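Side-chain contacts in putative diflavin flavoprotein A 3 (Nostoc sp., PDB 3FNI), which probably passes electrons from NADH to oxygen, reducing it to water, the present chain being its flavodoxin-like domain: residues L60-S65 against D104-K109; Q88-F93 against S108-L113; D19-A24 against P120-K125; G8-S13 against R51-R56. One frame throughout, in Å; residues are numbered along the deposited sequence.

Contact 1: residues L60-S65 against D104-K109; sequences LVIGMS and DPLLSK
L106 reaches out from helix 103-112 and brings one methyl, CD2, against two side chains, I62 near the end of strand 57-63 and M64 just after it. The larger part of the touch is with M64, a selenomethionine, whose SE lies 4.0 Å from L106 CD2. The two side chains run past each other in opposite directions, so the selenium lies alongside the leucine branch. M64 manages this by bending: its CB does not point squarely at the helix, but turns at chi2 (-49°) and chi3 (-62°) fold the chain so that its far end comes nearer. I62 is directed toward the helix and offers its CG2 branch, 4.2 Å from L106 CD2. All three side chains are buried, and the whole contact is apolar, with no hydrogen bond between the segments. In the flavodoxin-like fold this is the seam between the central parallel sheet and helix 103-112, which packs on one of its faces. I62 belongs to the middle strand, while M64 already sits in the loop that follows it. I92 of the adjacent strand touches both I62 and M64 and so widens the apolar floor under the leucine, and F10 borders I62 from the strand on its other flank. Near the start of the helix, D104 points away from this strand and its OD1 makes a salt bridge with R123.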
loop_
_atom_site.group_PDB
_atom_site.type_symbol
_atom_site.label_atom_id
_atom_site.label_comp_id
_atom_site.label_asym_id
_atom_site.label_seq_id
_atom_site.Cartn_x
_atom_site.Cartn_y
_atom_site.Cartn_z
ATOM N N LEU A 60 -0.464 5.150 2.500
ATOM C CA LEU A 60 -0.224 3.708 2.523
ATOM C C LEU A 60 -0.670 2.989 1.250
ATOM O O LEU A 60 -1.675 3.339 0.633
ATOM C CB LEU A 60 -0.924 3.085 3.732
ATOM C CG LEU A 60 -0.544 3.659 5.098
ATOM C CD1 LEU A 60 -1.575 3.256 6.128
ATOM C CD2 LEU A 60 0.843 3.179 5.491
ATOM N N VAL A 61 0.097 1.981 0.860
ATOM C CA VAL A 61 -0.220 1.202 -0.318
ATOM C C VAL A 61 -0.006 -0.247 0.069
ATOM O O VAL A 61 1.070 -0.625 0.538
ATOM C CB VAL A 61 0.680 1.587 -1.505
ATOM C CG1 VAL A 61 0.289 0.797 -2.751
ATOM C CG2 VAL A 61 0.551 3.083 -1.772
ATOM N N ILE A 62 -1.051 -1.050 -0.115
ATOM C CA ILE A 62 -1.003 -2.459 0.239
ATOM C C ILE A 62 -1.230 -3.383 -0.948
ATOM O O ILE A 62 -2.100 -3.143 -1.781
ATOM C CB ILE A 62 -2.058 -2.793 1.317
ATOM C CG1 ILE A 62 -1.957 -1.802 2.480
ATOM C CG2 ILE A 62 -1.862 -4.224 1.806
ATOM C CD1 ILE A 62 -0.594 -1.725 3.115
ATOM N N GLY A 63 -0.424 -4.440 -1.010
ATOM C CA GLY A 63 -0.551 -5.427 -2.066
ATOM C C GLY A 63 -1.100 -6.684 -1.417
ATOM O O GLY A 63 -0.708 -7.018 -0.303
HETATM N N MSE A 64 -2.012 -7.377 -2.091
HETATM C CA MSE A 64 -2.596 -8.585 -1.526
HETATM C C MSE A 64 -1.593 -9.729 -1.401
HETATM O O MSE A 64 -0.683 -9.874 -2.218
HETATM C CB MSE A 64 -3.793 -9.039 -2.365
HETATM C CG MSE A 64 -4.895 -7.993 -2.493
HETATM SE SE MSE A 64 -5.406 -7.209 -0.792
HETATM C CE MSE A 64 -6.037 -8.816 0.091
ATOM N N SER A 65 -1.768 -10.540 -0.363
ATOM C CA SER A 65 -0.891 -11.671 -0.123
ATOM C C SER A 65 -1.543 -12.982 -0.532
ATOM O O SER A 65 -2.767 -13.067 -0.687
ATOM C CB SER A 65 -0.496 -11.735 1.347
ATOM O OG SER A 65 0.507 -10.777 1.634
ATOM N N ASP A 104 -11.623 -7.026 -1.138
ATOM C CA ASP A 104 -12.738 -6.290 -0.545
ATOM C C ASP A 104 -12.791 -6.292 0.971
ATOM O O ASP A 104 -12.966 -5.240 1.581
ATOM C CB ASP A 104 -14.050 -6.799 -1.121
ATOM C CG ASP A 104 -14.187 -6.461 -2.584
ATOM O OD1 ASP A 104 -14.228 -5.251 -2.911
ATOM O OD2 ASP A 104 -14.238 -7.394 -3.406
ATOM N N PRO A 105 -12.656 -7.472 1.601
ATOM C CA PRO A 105 -12.690 -7.548 3.061
ATOM C C PRO A 105 -11.673 -6.607 3.705
ATOM O O PRO A 105 -11.956 -5.975 4.718
ATOM C CB PRO A 105 -12.379 -9.014 3.329
ATOM C CG PRO A 105 -13.047 -9.689 2.175
ATOM C CD PRO A 105 -12.632 -8.823 1.013
ATOM N N LEU A 106 -10.496 -6.508 3.103
ATOM C CA LEU A 106 -9.455 -5.647 3.633
ATOM C C LEU A 106 -9.763 -4.171 3.365
ATOM O O LEU A 106 -9.478 -3.306 4.188
ATOM C CB LEU A 106 -8.107 -6.020 3.016
ATOM C CG LEU A 106 -6.911 -5.322 3.659
ATOM C CD1 LEU A 106 -6.833 -5.712 5.127
ATOM C CD2 LEU A 106 -5.631 -5.706 2.931
ATOM N N LEU A 107 -10.335 -3.899 2.198
ATOM C CA LEU A 107 -10.710 -2.548 1.805
ATOM C C LEU A 107 -11.671 -1.981 2.851
ATOM O O LEU A 107 -11.527 -0.841 3.288
ATOM C CB LEU A 107 -11.391 -2.601 0.436
ATOM C CG LEU A 107 -10.909 -1.700 -0.704
ATOM C CD1 LEU A 107 -9.415 -1.561 -0.688
ATOM C CD2 LEU A 107 -11.386 -2.288 -2.031
ATOM N N SER A 108 -12.638 -2.802 3.258
ATOM C CA SER A 108 -13.643 -2.406 4.245
ATOM C C SER A 108 -13.076 -2.238 5.654
ATOM O O SER A 108 -13.581 -1.439 6.441
ATOM C CB SER A 108 -14.786 -3.428 4.272
ATOM O OG SER A 108 -15.437 -3.512 3.012
ATOM N N LYS A 109 -12.038 -2.995 5.984
ATOM C CA LYS A 109 -11.443 -2.862 7.301
ATOM C C LYS A 109 -10.789 -1.495 7.452
ATOM O O LYS A 109 -10.855 -0.895 8.515
ATOM C CB LYS A 109 -10.411 -3.959 7.549
ATOM C CG LYS A 109 -11.024 -5.313 7.793
ATOM C CD LYS A 109 -9.985 -6.298 8.271
ATOM C CE LYS A 109 -10.620 -7.641 8.566
ATOM N NZ LYS A 109 -9.672 -8.549 9.267
#

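Contact 2: residues Q88-F93 against S108-L113; sequences QAVGIF and SKFRNL
The F110 ring takes two methyl groups from the strand, both arriving at a slant: V90 CG1 at its root and I92 CD1 further along one side. V90 CG1 is 3.8 Å from F110 CB and equally close to the ring carbon CG, and the two side chains cross at about a right angle. The branch gets there by occupying the crowded position between the backbone N and the carbonyl carbon, chi1 70°. I92 instead extends its chain, chi2 174°, and brings CD1 to 3.9 Å from F110 CD2 and 4.0 Å from CE2. All three residues are buried, and nothing polar passes between the segments. With an alanine here in place of F110, V90 CG1 could still meet a CB, but I92 CD1 would probably be left facing a gap where the ring had been. L115, just beyond the helix, also touches F110, and L106 and L107 of the same helix share I92 with it. Strand 89-93, helix 103-112 and strand 116-117 form a beta-alpha-beta crossover, and this ring seats the crossover helix on its own first strand, as in the doubly wound sheet of flavodoxins.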
loop_
_atom_site.group_PDB
_atom_site.type_symbol
_atom_site.label_atom_id
_atom_site.label_comp_id
_atom_site.label_asym_id
_atom_site.label_seq_id
_atom_site.Cartn_x
_atom_site.Cartn_y
_atom_site.Cartn_z
ATOM N N GLN A 88 -4.731 9.048 7.796
ATOM C CA GLN A 88 -4.012 8.710 6.584
ATOM C C GLN A 88 -4.898 8.149 5.480
ATOM O O GLN A 88 -6.094 7.924 5.671
ATOM C CB GLN A 88 -2.833 7.779 6.898
ATOM C CG GLN A 88 -3.174 6.589 7.750
ATOM C CD GLN A 88 -1.971 6.039 8.508
ATOM O OE1 GLN A 88 -2.075 5.023 9.190
ATOM N NE2 GLN A 88 -0.832 6.711 8.397
ATOM N N ALA A 89 -4.303 7.985 4.305
ATOM C CA ALA A 89 -4.996 7.478 3.136
ATOM C C ALA A 89 -4.346 6.151 2.740
ATOM O O ALA A 89 -3.143 5.956 2.931
ATOM C CB ALA A 89 -4.891 8.484 2.010
ATOM N N VAL A 90 -5.143 5.239 2.189
ATOM C CA VAL A 90 -4.631 3.932 1.810
ATOM C C VAL A 90 -5.215 3.407 0.498
ATOM O O VAL A 90 -6.412 3.539 0.239
ATOM C CB VAL A 90 -4.897 2.907 2.960
ATOM C CG1 VAL A 90 -6.391 2.610 3.059
ATOM C CG2 VAL A 90 -4.085 1.635 2.755
ATOM N N GLY A 91 -4.340 2.830 -0.328
ATOM C CA GLY A 91 -4.745 2.252 -1.599
ATOM C C GLY A 91 -4.327 0.790 -1.623
ATOM O O GLY A 91 -3.308 0.437 -1.035
ATOM N N ILE A 92 -5.086 -0.058 -2.311
ATOM C CA ILE A 92 -4.783 -1.488 -2.353
ATOM C C ILE A 92 -4.829 -2.081 -3.763
ATOM O O ILE A 92 -5.716 -1.759 -4.553
ATOM C CB ILE A 92 -5.772 -2.273 -1.439
ATOM C CG1 ILE A 92 -5.626 -1.777 0.013
ATOM C CG2 ILE A 92 -5.515 -3.778 -1.544
ATOM C CD1 ILE A 92 -6.635 -2.356 1.003
ATOM N N PHE A 93 -3.873 -2.955 -4.073
ATOM C CA PHE A 93 -3.842 -3.586 -5.385
ATOM C C PHE A 93 -3.778 -5.100 -5.325
ATOM O O PHE A 93 -3.259 -5.676 -4.363
ATOM C CB PHE A 93 -2.667 -3.054 -6.218
ATOM C CG PHE A 93 -1.305 -3.413 -5.679
ATOM C CD1 PHE A 93 -0.684 -4.608 -6.037
ATOM C CD2 PHE A 93 -0.626 -2.538 -4.836
ATOM C CE1 PHE A 93 0.591 -4.920 -5.571
ATOM C CE2 PHE A 93 0.651 -2.842 -4.363
ATOM C CZ PHE A 93 1.259 -4.033 -4.732
ATOM N N SER A 108 -12.638 -2.802 3.258
ATOM C CA SER A 108 -13.643 -2.406 4.245
ATOM C C SER A 108 -13.076 -2.238 5.654
ATOM O O SER A 108 -13.581 -1.439 6.441
ATOM C CB SER A 108 -14.786 -3.428 4.272
ATOM O OG SER A 108 -15.437 -3.512 3.012
ATOM N N LYS A 109 -12.038 -2.995 5.984
ATOM C CA LYS A 109 -11.443 -2.862 7.301
ATOM C C LYS A 109 -10.789 -1.495 7.452
ATOM O O LYS A 109 -10.855 -0.895 8.515
ATOM C CB LYS A 109 -10.411 -3.959 7.549
ATOM C CG LYS A 109 -11.024 -5.313 7.793
ATOM C CD LYS A 109 -9.985 -6.298 8.271
ATOM C CE LYS A 109 -10.620 -7.641 8.566
ATOM N NZ LYS A 109 -9.672 -8.549 9.267
ATOM N N PHE A 110 -10.170 -0.989 6.391
ATOM C CA PHE A 110 -9.523 0.314 6.487
ATOM C C PHE A 110 -10.559 1.424 6.485
ATOM O O PHE A 110 -10.434 2.408 7.219
ATOM C CB PHE A 110 -8.528 0.522 5.341
ATOM C CG PHE A 110 -7.234 -0.210 5.524
ATOM C CD1 PHE A 110 -6.306 0.208 6.478
ATOM C CD2 PHE A 110 -6.942 -1.329 4.745
ATOM C CE1 PHE A 110 -5.100 -0.478 6.650
ATOM C CE2 PHE A 110 -5.744 -2.025 4.904
ATOM C CZ PHE A 110 -4.817 -1.603 5.859
ATOM N N ARG A 111 -11.589 1.266 5.669
ATOM C CA ARG A 111 -12.639 2.271 5.604
ATOM C C ARG A 111 -13.367 2.381 6.942
ATOM O O ARG A 111 -13.761 3.473 7.350
ATOM C CB ARG A 111 -13.639 1.935 4.495
ATOM C CG ARG A 111 -14.828 2.879 4.466
ATOM C CD ARG A 111 -15.630 2.731 3.190
ATOM N NE ARG A 111 -14.857 3.144 2.029
ATOM C CZ ARG A 111 -15.289 3.060 0.777
ATOM N NH1 ARG A 111 -16.495 2.574 0.526
ATOM N NH2 ARG A 111 -14.518 3.469 -0.222
ATOM N N ASN A 112 -13.537 1.250 7.625
ATOM C CA ASN A 112 -14.212 1.241 8.916
ATOM C C ASN A 112 -13.364 1.975 9.951
ATOM O O ASN A 112 -13.890 2.541 10.907
ATOM C CB ASN A 112 -14.461 -0.198 9.391
ATOM C CG ASN A 112 -15.586 -0.291 10.423
ATOM O OD1 ASN A 112 -16.746 -0.015 10.114
ATOM N ND2 ASN A 112 -15.244 -0.683 11.652
ATOM N N LEU A 113 -12.051 1.966 9.759
ATOM C CA LEU A 113 -11.155 2.628 10.698
ATOM C C LEU A 113 -11.056 4.129 10.470
ATOM O O LEU A 113 -10.382 4.825 11.223
ATOM C CB LEU A 113 -9.760 2.001 10.626
ATOM C CG LEU A 113 -9.646 0.557 11.124
ATOM C CD1 LEU A 113 -8.213 0.058 10.925
ATOM C CD2 LEU A 113 -10.021 0.485 12.593
#

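Contact 3: residues D19-A24 against P120-K125; sequences DRLAQA and PAIRIK
L21 of helix 18-31 spreads its two methyls over I122 and I124, joining the helix to the segment that follows the short last strand of the flavodoxin-like sheet. The enclosed part is the I122 side. There L21 CD2 lies 4.1 Å from I122 CD1, the two side chains meeting at a slant, and both residues are buried. F93 of the neighbouring strand and C136 of helix 130-152 each touch both L21 and I122, so this pair is enclosed on further sides. I122 holds an unusual torsion, chi1 124°, midway between two staggered positions. The backbone is tied down as well, by a probable hydrogen bond from I122 N to I92 O of strand 89-93. The I124 side lies nearer solvent, for I124 is only partly buried, although its distance to the leucine is almost the same. The basic residues R20, R123 and K125 are exposed and stand well away from the other segment; R20 has a long, weak ion pair with E130. On the side nearer solvent the touch is a meeting of chain ends, the leucine and isoleucine pointing at each other tip to tip with L21 CD1 4.2 Å from I124 CD1.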
loop_
_atom_site.group_PDB
_atom_site.type_symbol
_atom_site.label_atom_id
_atom_site.label_comp_id
_atom_site.label_asym_id
_atom_site.label_seq_id
_atom_site.Cartn_x
_atom_site.Cartn_y
_atom_site.Cartn_z
ATOM N N ASP A 19 5.772 -6.993 -7.789
ATOM C CA ASP A 19 6.987 -6.223 -7.955
ATOM C C ASP A 19 6.801 -5.107 -8.994
ATOM O O ASP A 19 7.114 -3.948 -8.732
ATOM C CB ASP A 19 8.129 -7.168 -8.354
ATOM C CG ASP A 19 8.672 -7.985 -7.176
ATOM O OD1 ASP A 19 7.949 -8.198 -6.176
ATOM O OD2 ASP A 19 9.834 -8.436 -7.259
ATOM N N ARG A 20 6.272 -5.453 -10.162
ATOM C CA ARG A 20 6.070 -4.460 -11.213
ATOM C C ARG A 20 4.899 -3.523 -10.912
ATOM O O ARG A 20 4.947 -2.335 -11.231
ATOM C CB ARG A 20 5.868 -5.159 -12.560
ATOM C CG ARG A 20 7.046 -6.051 -12.966
ATOM C CD ARG A 20 6.800 -6.711 -14.309
ATOM N NE ARG A 20 6.730 -5.731 -15.391
ATOM C CZ ARG A 20 6.372 -6.015 -16.640
ATOM N NH1 ARG A 20 6.046 -7.257 -16.972
ATOM N NH2 ARG A 20 6.341 -5.054 -17.559
ATOM N N LEU A 21 3.850 -4.054 -10.293
ATOM C CA LEU A 21 2.693 -3.237 -9.953
ATOM C C LEU A 21 3.065 -2.184 -8.909
ATOM O O LEU A 21 2.699 -1.006 -9.037
ATOM C CB LEU A 21 1.552 -4.119 -9.436
ATOM C CG LEU A 21 0.899 -4.993 -10.507
ATOM C CD1 LEU A 21 -0.035 -5.972 -9.852
ATOM C CD2 LEU A 21 0.161 -4.132 -11.512
ATOM N N ALA A 22 3.802 -2.608 -7.886
ATOM C CA ALA A 22 4.237 -1.701 -6.832
ATOM C C ALA A 22 5.241 -0.691 -7.382
ATOM O O ALA A 22 5.196 0.486 -7.034
ATOM C CB ALA A 22 4.856 -2.480 -5.677
ATOM N N GLN A 23 6.141 -1.148 -8.247
ATOM C CA GLN A 23 7.131 -0.251 -8.815
ATOM C C GLN A 23 6.490 0.891 -9.609
ATOM O O GLN A 23 6.950 2.029 -9.547
ATOM C CB GLN A 23 8.104 -1.018 -9.713
ATOM C CG GLN A 23 9.214 -0.141 -10.258
ATOM C CD GLN A 23 9.979 0.554 -9.145
ATOM O OE1 GLN A 23 10.167 1.771 -9.168
ATOM N NE2 GLN A 23 10.423 -0.220 -8.162
ATOM N N ALA A 24 5.431 0.584 -10.348
ATOM C CA ALA A 24 4.731 1.579 -11.150
ATOM C C ALA A 24 4.089 2.617 -10.237
ATOM O O ALA A 24 4.187 3.819 -10.481
ATOM C CB ALA A 24 3.660 0.895 -12.015
ATOM N N PRO A 120 -9.119 4.181 -6.399
ATOM C CA PRO A 120 -9.966 2.993 -6.577
ATOM C C PRO A 120 -9.075 1.743 -6.499
ATOM O O PRO A 120 -8.044 1.682 -7.162
ATOM C CB PRO A 120 -10.557 3.195 -7.976
ATOM C CG PRO A 120 -10.536 4.719 -8.155
ATOM C CD PRO A 120 -9.204 5.085 -7.565
ATOM N N ALA A 121 -9.457 0.761 -5.687
ATOM C CA ALA A 121 -8.653 -0.454 -5.561
ATOM C C ALA A 121 -8.320 -1.021 -6.937
ATOM O O ALA A 121 -9.222 -1.329 -7.715
ATOM C CB ALA A 121 -9.393 -1.501 -4.734
ATOM N N ILE A 122 -7.033 -1.154 -7.244
ATOM C CA ILE A 122 -6.641 -1.688 -8.540
ATOM C C ILE A 122 -6.809 -3.203 -8.565
ATOM O O ILE A 122 -6.213 -3.932 -7.771
ATOM C CB ILE A 122 -5.181 -1.296 -8.913
ATOM C CG1 ILE A 122 -4.350 -2.549 -9.195
ATOM C CG2 ILE A 122 -4.560 -0.460 -7.817
ATOM C CD1 ILE A 122 -2.965 -2.271 -9.692
ATOM N N ARG A 123 -7.638 -3.666 -9.491
ATOM C CA ARG A 123 -7.923 -5.081 -9.624
ATOM C C ARG A 123 -7.298 -5.649 -10.895
ATOM O O ARG A 123 -7.260 -4.984 -11.932
ATOM C CB ARG A 123 -9.441 -5.274 -9.612
ATOM C CG ARG A 123 -10.091 -4.698 -8.353
ATOM C CD ARG A 123 -11.587 -4.572 -8.506
ATOM N NE ARG A 123 -12.226 -3.970 -7.336
ATOM C CZ ARG A 123 -12.486 -4.616 -6.204
ATOM N NH1 ARG A 123 -13.075 -3.983 -5.196
ATOM N NH2 ARG A 123 -12.160 -5.896 -6.077
ATOM N N ILE A 124 -6.788 -6.872 -10.800
ATOM C CA ILE A 124 -6.149 -7.530 -11.936
ATOM C C ILE A 124 -6.813 -8.855 -12.234
ATOM O O ILE A 124 -6.684 -9.805 -11.462
ATOM C CB ILE A 124 -4.640 -7.803 -11.673
ATOM C CG1 ILE A 124 -3.842 -6.498 -11.750
ATOM C CG2 ILE A 124 -4.101 -8.797 -12.691
ATOM C CD1 ILE A 124 -4.110 -5.566 -10.613
ATOM N N LYS A 125 -7.525 -8.918 -13.355
ATOM C CA LYS A 125 -8.208 -10.148 -13.760
ATOM C C LYS A 125 -7.395 -10.836 -14.849
ATOM O O LYS A 125 -7.433 -12.057 -14.987
ATOM C CB LYS A 125 -9.606 -9.839 -14.311
ATOM C CG LYS A 125 -10.441 -8.882 -13.469
ATOM C CD LYS A 125 -10.661 -7.560 -14.198
ATOM C CE LYS A 125 -11.400 -7.776 -15.519
ATOM N NZ LYS A 125 -11.639 -6.502 -16.259
#

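Contact 4: residues G8-S13 against R51-R56; sequences GVFYVS and RELVGR
F10 and V54 meet because each torsion swings the touching group to the side of its own backbone N. In F10 the ring carbon CG stands anti to the carbonyl carbon (chi1 -47°), sending the ring out from the strand toward the helix. In V54 the branch CG2 takes the same place while CG1 lies opposite the backbone N (chi1 171°), and CG2 is the methyl that faces the ring. This is an interface between the helical and sheet layers of the flavodoxin-like alpha-beta-alpha sandwich: strand 6-11, inside the parallel sheet, is roofed here by helix 47-55. V54 CG2 sits 3.8 Å from F10 CZ and 4.0 Å from CE2, so the far end of the ring does the touching, at a slant. L53 comes in from the preceding helix position, pointing at the strand, and its branch carbon CG is 4.4 Å from F10 CZ, a looser approach. The ring is hemmed in elsewhere by I80 of helix 70-83 and by V39 of strand 35-40, which L53 also touches. G8, two residues earlier on the strand, matters by having no side chain: a CB there would point toward the helix and come within 2.6 Å of F10 CE1, a clash with the ring as it stands. At the far end of the helical segment R56 forms a salt bridge to D37 through NH2. Its guanidinium group is partly covered by L53, whose CD1 lies 3.7 Å above one face, shifted toward the rim.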
loop_
_atom_site.group_PDB
_atom_site.type_symbol
_atom_site.label_atom_id
_atom_site.label_comp_id
_atom_site.label_asym_id
_atom_site.label_seq_id
_atom_site.Cartn_x
_atom_site.Cartn_y
_atom_site.Cartn_z
ATOM N N GLY A 8 4.033 4.577 2.897
ATOM C CA GLY A 8 4.442 3.190 3.025
ATOM C C GLY A 8 3.813 2.261 2.010
ATOM O O GLY A 8 2.598 2.271 1.804
ATOM N N VAL A 9 4.660 1.453 1.382
ATOM C CA VAL A 9 4.246 0.481 0.381
ATOM C C VAL A 9 4.531 -0.905 0.953
ATOM O O VAL A 9 5.686 -1.278 1.164
ATOM C CB VAL A 9 5.034 0.685 -0.929
ATOM C CG1 VAL A 9 4.612 -0.342 -1.959
ATOM C CG2 VAL A 9 4.796 2.096 -1.457
ATOM N N PHE A 10 3.470 -1.664 1.214
ATOM C CA PHE A 10 3.614 -2.993 1.793
ATOM C C PHE A 10 3.042 -4.074 0.894
ATOM O O PHE A 10 1.866 -4.031 0.533
ATOM C CB PHE A 10 2.901 -3.058 3.142
ATOM C CG PHE A 10 3.200 -1.906 4.050
ATOM C CD1 PHE A 10 2.684 -0.639 3.789
ATOM C CD2 PHE A 10 3.973 -2.092 5.190
ATOM C CE1 PHE A 10 2.927 0.428 4.655
ATOM C CE2 PHE A 10 4.225 -1.037 6.063
ATOM C CZ PHE A 10 3.700 0.226 5.796
ATOM N N TYR A 11 3.869 -5.051 0.545
ATOM C CA TYR A 11 3.421 -6.139 -0.307
ATOM C C TYR A 11 4.397 -7.311 -0.252
ATOM O O TYR A 11 5.483 -7.193 0.311
ATOM C CB TYR A 11 3.266 -5.656 -1.753
ATOM C CG TYR A 11 4.570 -5.351 -2.460
ATOM C CD1 TYR A 11 5.234 -4.141 -2.260
ATOM C CD2 TYR A 11 5.140 -6.279 -3.335
ATOM C CE1 TYR A 11 6.435 -3.858 -2.918
ATOM C CE2 TYR A 11 6.342 -6.008 -3.999
ATOM C CZ TYR A 11 6.982 -4.797 -3.788
ATOM O OH TYR A 11 8.157 -4.521 -4.455
ATOM N N VAL A 12 4.005 -8.440 -0.836
ATOM C CA VAL A 12 4.861 -9.625 -0.853
ATOM C C VAL A 12 5.667 -9.650 -2.156
ATOM O O VAL A 12 5.123 -9.870 -3.241
ATOM C CB VAL A 12 4.005 -10.926 -0.679
ATOM C CG1 VAL A 12 2.726 -10.824 -1.500
ATOM C CG2 VAL A 12 4.812 -12.160 -1.093
ATOM N N SER A 13 6.969 -9.405 -2.049
ATOM C CA SER A 13 7.813 -9.376 -3.234
ATOM C C SER A 13 7.827 -10.703 -3.973
ATOM O O SER A 13 7.690 -11.771 -3.375
ATOM C CB SER A 13 9.250 -8.962 -2.879
ATOM O OG SER A 13 9.927 -9.982 -2.170
ATOM N N ARG A 51 5.416 -0.952 13.506
ATOM C CA ARG A 51 4.386 -0.055 14.037
ATOM C C ARG A 51 4.866 1.384 13.890
ATOM O O ARG A 51 4.085 2.287 13.604
ATOM C CB ARG A 51 4.127 -0.312 15.526
ATOM C CG ARG A 51 3.502 -1.643 15.876
ATOM C CD ARG A 51 2.910 -1.598 17.289
ATOM N NE ARG A 51 2.233 -2.845 17.633
ATOM C CZ ARG A 51 2.855 -4.008 17.802
ATOM N NH1 ARG A 51 4.173 -4.084 17.669
ATOM N NH2 ARG A 51 2.157 -5.099 18.080
ATOM N N GLU A 52 6.162 1.581 14.112
ATOM C CA GLU A 52 6.772 2.894 14.012
ATOM C C GLU A 52 6.767 3.409 12.591
ATOM O O GLU A 52 6.594 4.605 12.356
ATOM C CB GLU A 52 8.218 2.853 14.470
ATOM C CG GLU A 52 8.434 2.759 15.951
ATOM C CD GLU A 52 9.862 3.086 16.294
ATOM O OE1 GLU A 52 10.765 2.317 15.888
ATOM O OE2 GLU A 52 10.084 4.128 16.949
ATOM N N LEU A 53 6.998 2.507 11.645
ATOM C CA LEU A 53 7.028 2.892 10.244
ATOM C C LEU A 53 5.653 3.344 9.804
ATOM O O LEU A 53 5.501 4.420 9.229
ATOM C CB LEU A 53 7.505 1.725 9.377
ATOM C CG LEU A 53 7.235 1.785 7.870
ATOM C CD1 LEU A 53 7.541 3.162 7.292
ATOM C CD2 LEU A 53 8.091 0.730 7.209
ATOM N N VAL A 54 4.654 2.514 10.074
ATOM C CA VAL A 54 3.287 2.851 9.709
ATOM C C VAL A 54 2.927 4.168 10.376
ATOM O O VAL A 54 2.274 5.023 9.775
ATOM C CB VAL A 54 2.304 1.755 10.172
ATOM C CG1 VAL A 54 0.871 2.222 9.971
ATOM C CG2 VAL A 54 2.556 0.470 9.381
ATOM N N GLY A 55 3.372 4.320 11.619
ATOM C CA GLY A 55 3.105 5.525 12.377
ATOM C C GLY A 55 3.608 6.813 11.746
ATOM O O GLY A 55 2.977 7.863 11.890
ATOM N N ARG A 56 4.740 6.752 11.053
ATOM C CA ARG A 56 5.269 7.958 10.430
ATOM C C ARG A 56 4.953 8.087 8.940
ATOM O O ARG A 56 5.511 8.948 8.260
ATOM C CB ARG A 56 6.776 8.070 10.668
ATOM C CG ARG A 56 7.599 7.005 10.002
ATOM C CD ARG A 56 9.083 7.312 10.154
ATOM N NE ARG A 56 9.919 6.258 9.592
ATOM C CZ ARG A 56 10.053 6.008 8.292
ATOM N NH1 ARG A 56 9.411 6.732 7.388
ATOM N NH2 ARG A 56 10.831 5.018 7.898
#

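How the contacts relate
All four contacts pack one flavodoxin-like domain around its parallel sheet. Contacts 1 and 2 are closest, their centres about 6 Å apart: both use helix 103-112, on neighbouring strands 57-63 and 89-93, and L107 CD1 packs 3.4 Å from I92 CD1. Contact 4, about 13 Å from each, adds helix 47-55 over strand 6-11, next to 57-63 in the sheet. Contact 3 lies across the chain's centre from contact 4, about 17 Å between their centres. Along the chain, contact 4 closes before 1 and 2 open; contact 3 spans both of those and interleaves with 4. Chain regions distant in sequence thus close round a single sheet core.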